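Local coordinates for membrane-anchored mycosin mycp1 (Mycobacterium thermoresistibile, PDB 4HVL), which probably cleaves proteins as a subtilisin-like serine protease of the S8 family and is an essential component of the mycobacterial type VII (ESX-1) secretion system, at residues Ala67-Gly72 against Arg164-Ala169. Sequence-based numbering, arbitrary orientation.
Sequences AVIDTG and RAIVHA. With ZN (zinc ion), chain C.
Ile69 reaches from strand 65-70 onto helix 154-171 with the tip of its side chain. CG1 lies anti to the carbonyl carbon (chi1 -53°), and the chain then runs on extended. This carries CD1 to the helix among Ala165, Ile166 and Ala169. Ile69 CD1 is 4.1 Å from Ile166 CG1, and the two isoleucine side chains cross at about a right angle. Ile69 CD1 also lies 4.3 Å from Ala165 CB and 4.4 Å from Ala169 CB. The carbonyl O of Ala165, which accepts the helical bond from Ala169 N, lies 4.0 Å from Ile69 CD1: a van der Waals contact. Two residues earlier on the strand, Ala67 CB meets Ala169 CB tip to tip at 4.1 Å. The segment axes are 9.8 Å apart, usual for a helix on a sheet, and nearly antiparallel (164°). In the helix-on-sheet layering of the subtilisin fold, this helix belongs to the beta-alpha-beta crossover from strand 127-132 to strand 176-179, passing over strand 65-70 between them. Ile177 and Leu131, from these flanking strands, extend the apolar surface.

Asp70, the predicted charge-relay aspartate, follows Ile69 and hydrogen-bonds His101 through OD1. Asp70 OD1 also accepts Thr71 N at 2.6 Å through its anti lone pair, in a bent bond (131°). On the helix, His168 ND1 binds zinc at 2.1 Å, with Asp15 as a second protein ligand. No hydrogen bond crosses between the segments. Their direct contact is therefore apolar and buried: van der Waals packing joins the strand ending at the predicted catalytic aspartate to a zinc-binding helix.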
ATOM      1  N   ALA A  67      -0.950   3.872 -10.022  1.00 16.74           N
ATOM      2  CA  ALA A  67       0.401   4.191  -9.603  1.00 17.35           C
ATOM      3  C   ALA A  67       0.732   3.418  -8.329  1.00 17.37           C
ATOM      4  O   ALA A  67      -0.091   3.360  -7.384  1.00 18.05           O
ATOM      5  CB  ALA A  67       0.564   5.673  -9.355  1.00 17.97           C
ATOM      6  N   VAL A  68       1.925   2.825  -8.308  1.00 16.53           N
ATOM      7  CA  VAL A  68       2.354   1.985  -7.205  1.00 16.20           C
ATOM      8  C   VAL A  68       3.585   2.593  -6.573  1.00 15.84           C
ATOM      9  O   VAL A  68       4.638   2.651  -7.207  1.00 15.76           O
ATOM     10  CB  VAL A  68       2.682   0.564  -7.689  1.00 16.23           C
ATOM     11  CG1 VAL A  68       2.998  -0.339  -6.502  1.00 16.29           C
ATOM     12  CG2 VAL A  68       1.527   0.002  -8.514  1.00 16.32           C
ATOM     13  N   ILE A  69       3.436   3.101  -5.349  1.00 15.51           N
ATOM     14  CA  ILE A  69       4.549   3.696  -4.612  1.00 15.23           C
ATOM     15  C   ILE A  69       5.054   2.588  -3.694  1.00 14.90           C
ATOM     16  O   ILE A  69       4.371   2.166  -2.765  1.00 14.45           O
ATOM     17  CB  ILE A  69       4.100   4.945  -3.822  1.00 15.65           C
ATOM     18  CG1 ILE A  69       3.384   5.924  -4.765  1.00 15.96           C
ATOM     19  CG2 ILE A  69       5.285   5.580  -3.114  1.00 15.75           C
ATOM     20  CD1 ILE A  69       3.065   7.263  -4.153  1.00 16.19           C
ATOM     21  N   ASP A  70       6.249   2.100  -3.981  1.00 15.23           N
ATOM     22  CA  ASP A  70       6.763   0.865  -3.388  1.00 15.35           C
ATOM     23  C   ASP A  70       8.300   0.842  -3.636  1.00 15.35           C
ATOM     24  O   ASP A  70       8.936   1.901  -3.563  1.00 15.38           O
ATOM     25  CB  ASP A  70       6.019  -0.315  -4.034  1.00 15.77           C
ATOM     26  CG  ASP A  70       6.050  -1.586  -3.196  1.00 16.53           C
ATOM     27  OD1 ASP A  70       7.185  -2.066  -2.928  1.00 16.55           O
ATOM     28  OD2 ASP A  70       4.943  -2.121  -2.853  1.00 16.90           O
ATOM     29  N   THR A  71       8.896  -0.319  -3.930  1.00 14.99           N
ATOM     30  CA  THR A  71      10.350  -0.428  -4.043  1.00 14.72           C
ATOM     31  C   THR A  71      10.806  -0.514  -5.524  1.00 14.81           C
ATOM     32  O   THR A  71      11.900  -1.005  -5.810  1.00 14.89           O
ATOM     33  CB  THR A  71      10.876  -1.682  -3.305  1.00 14.74           C
ATOM     34  OG1 THR A  71      10.385  -2.851  -3.979  1.00 14.67           O
ATOM     35  CG2 THR A  71      10.427  -1.695  -1.846  1.00 14.76           C
ATOM     36  N   GLY A  72       9.980  -0.041  -6.462  1.00 14.53           N
ATOM     37  CA  GLY A  72      10.295  -0.246  -7.874  1.00 14.70           C
ATOM     38  C   GLY A  72       9.776  -1.585  -8.391  1.00 14.75           C
ATOM     39  O   GLY A  72       9.325  -2.464  -7.617  1.00 14.29           O
ATOM     40  N   ARG A 164       6.339  14.361  -2.038  1.00 15.79           N
ATOM     41  CA  ARG A 164       6.609  14.672  -3.445  1.00 15.71           C
ATOM     42  C   ARG A 164       6.181  13.530  -4.386  1.00 15.63           C
ATOM     43  O   ARG A 164       5.697  13.766  -5.507  1.00 15.57           O
ATOM     44  CB  ARG A 164       8.092  14.999  -3.662  1.00 15.69           C
ATOM     45  CG  ARG A 164       8.541  16.299  -3.009  1.00 16.20           C
ATOM     46  CD  ARG A 164       9.972  16.693  -3.375  1.00 16.42           C
ATOM     47  NE  ARG A 164      10.972  15.974  -2.573  1.00 16.59           N
ATOM     48  CZ  ARG A 164      11.699  14.925  -2.972  1.00 16.32           C
ATOM     49  NH1 ARG A 164      11.574  14.397  -4.180  1.00 16.06           N
ATOM     50  NH2 ARG A 164      12.562  14.376  -2.122  1.00 16.71           N
ATOM     51  N   ALA A 165       6.383  12.289  -3.952  1.00 15.51           N
ATOM     52  CA  ALA A 165       6.010  11.150  -4.770  1.00 15.51           C
ATOM     53  C   ALA A 165       4.497  11.091  -5.005  1.00 15.15           C
ATOM     54  O   ALA A 165       4.050  10.660  -6.079  1.00 14.82           O
ATOM     55  CB  ALA A 165       6.505   9.840  -4.138  1.00 15.48           C
ATOM     56  N   ILE A 166       3.716  11.514  -4.019  1.00 14.96           N
ATOM     57  CA  ILE A 166       2.259  11.519  -4.156  1.00 15.54           C
ATOM     58  C   ILE A 166       1.866  12.614  -5.157  1.00 16.21           C
ATOM     59  O   ILE A 166       1.046  12.364  -6.049  1.00 16.23           O
ATOM     60  CB  ILE A 166       1.556  11.697  -2.784  1.00 15.63           C
ATOM     61  CG1 ILE A 166       1.793  10.466  -1.903  1.00 15.60           C
ATOM     62  CG2 ILE A 166       0.065  11.875  -2.953  1.00 16.01           C
ATOM     63  CD1 ILE A 166       1.572  10.700  -0.419  1.00 16.13           C
ATOM     64  N   VAL A 167       2.486  13.804  -5.043  1.00 16.35           N
ATOM     65  CA  VAL A 167       2.252  14.885  -6.017  1.00 16.92           C
ATOM     66  C   VAL A 167       2.580  14.385  -7.430  1.00 17.00           C
ATOM     67  O   VAL A 167       1.755  14.489  -8.370  1.00 16.93           O
ATOM     68  CB  VAL A 167       3.053  16.177  -5.678  1.00 17.16           C
ATOM     69  CG1 VAL A 167       2.969  17.202  -6.798  1.00 17.77           C
ATOM     70  CG2 VAL A 167       2.511  16.813  -4.402  1.00 17.60           C
ATOM     71  N   HIS A 168       3.788  13.849  -7.581  1.00 16.82           N
ATOM     72  CA  HIS A 168       4.237  13.335  -8.858  1.00 16.70           C
ATOM     73  C   HIS A 168       3.308  12.214  -9.405  1.00 16.57           C
ATOM     74  O   HIS A 168       2.934  12.239 -10.581  1.00 15.71           O
ATOM     75  CB  HIS A 168       5.677  12.873  -8.726  1.00 17.42           C
ATOM     76  CG  HIS A 168       6.248  12.254  -9.961  1.00 17.84           C
ATOM     77  ND1 HIS A 168       6.621  12.986 -11.061  1.00 19.75           N
ATOM     78  CD2 HIS A 168       6.555  10.967 -10.246  1.00 18.13           C
ATOM     79  CE1 HIS A 168       7.120  12.178 -11.985  1.00 19.10           C
ATOM     80  NE2 HIS A 168       7.093  10.945 -11.511  1.00 18.63           N
ATOM     81  N   ALA A 169       2.912  11.265  -8.547  1.00 16.68           N
ATOM     82  CA  ALA A 169       1.992  10.200  -8.957  1.00 16.72           C
ATOM     83  C   ALA A 169       0.708  10.766  -9.539  1.00 17.39           C
ATOM     84  O   ALA A 169       0.206  10.297 -10.568  1.00 18.41           O
ATOM     85  CB  ALA A 169       1.691   9.267  -7.793  1.00 16.21           C
TER
HETATM   86 ZN    ZN C 502       6.506  15.057 -11.570  1.00 21.21          ZN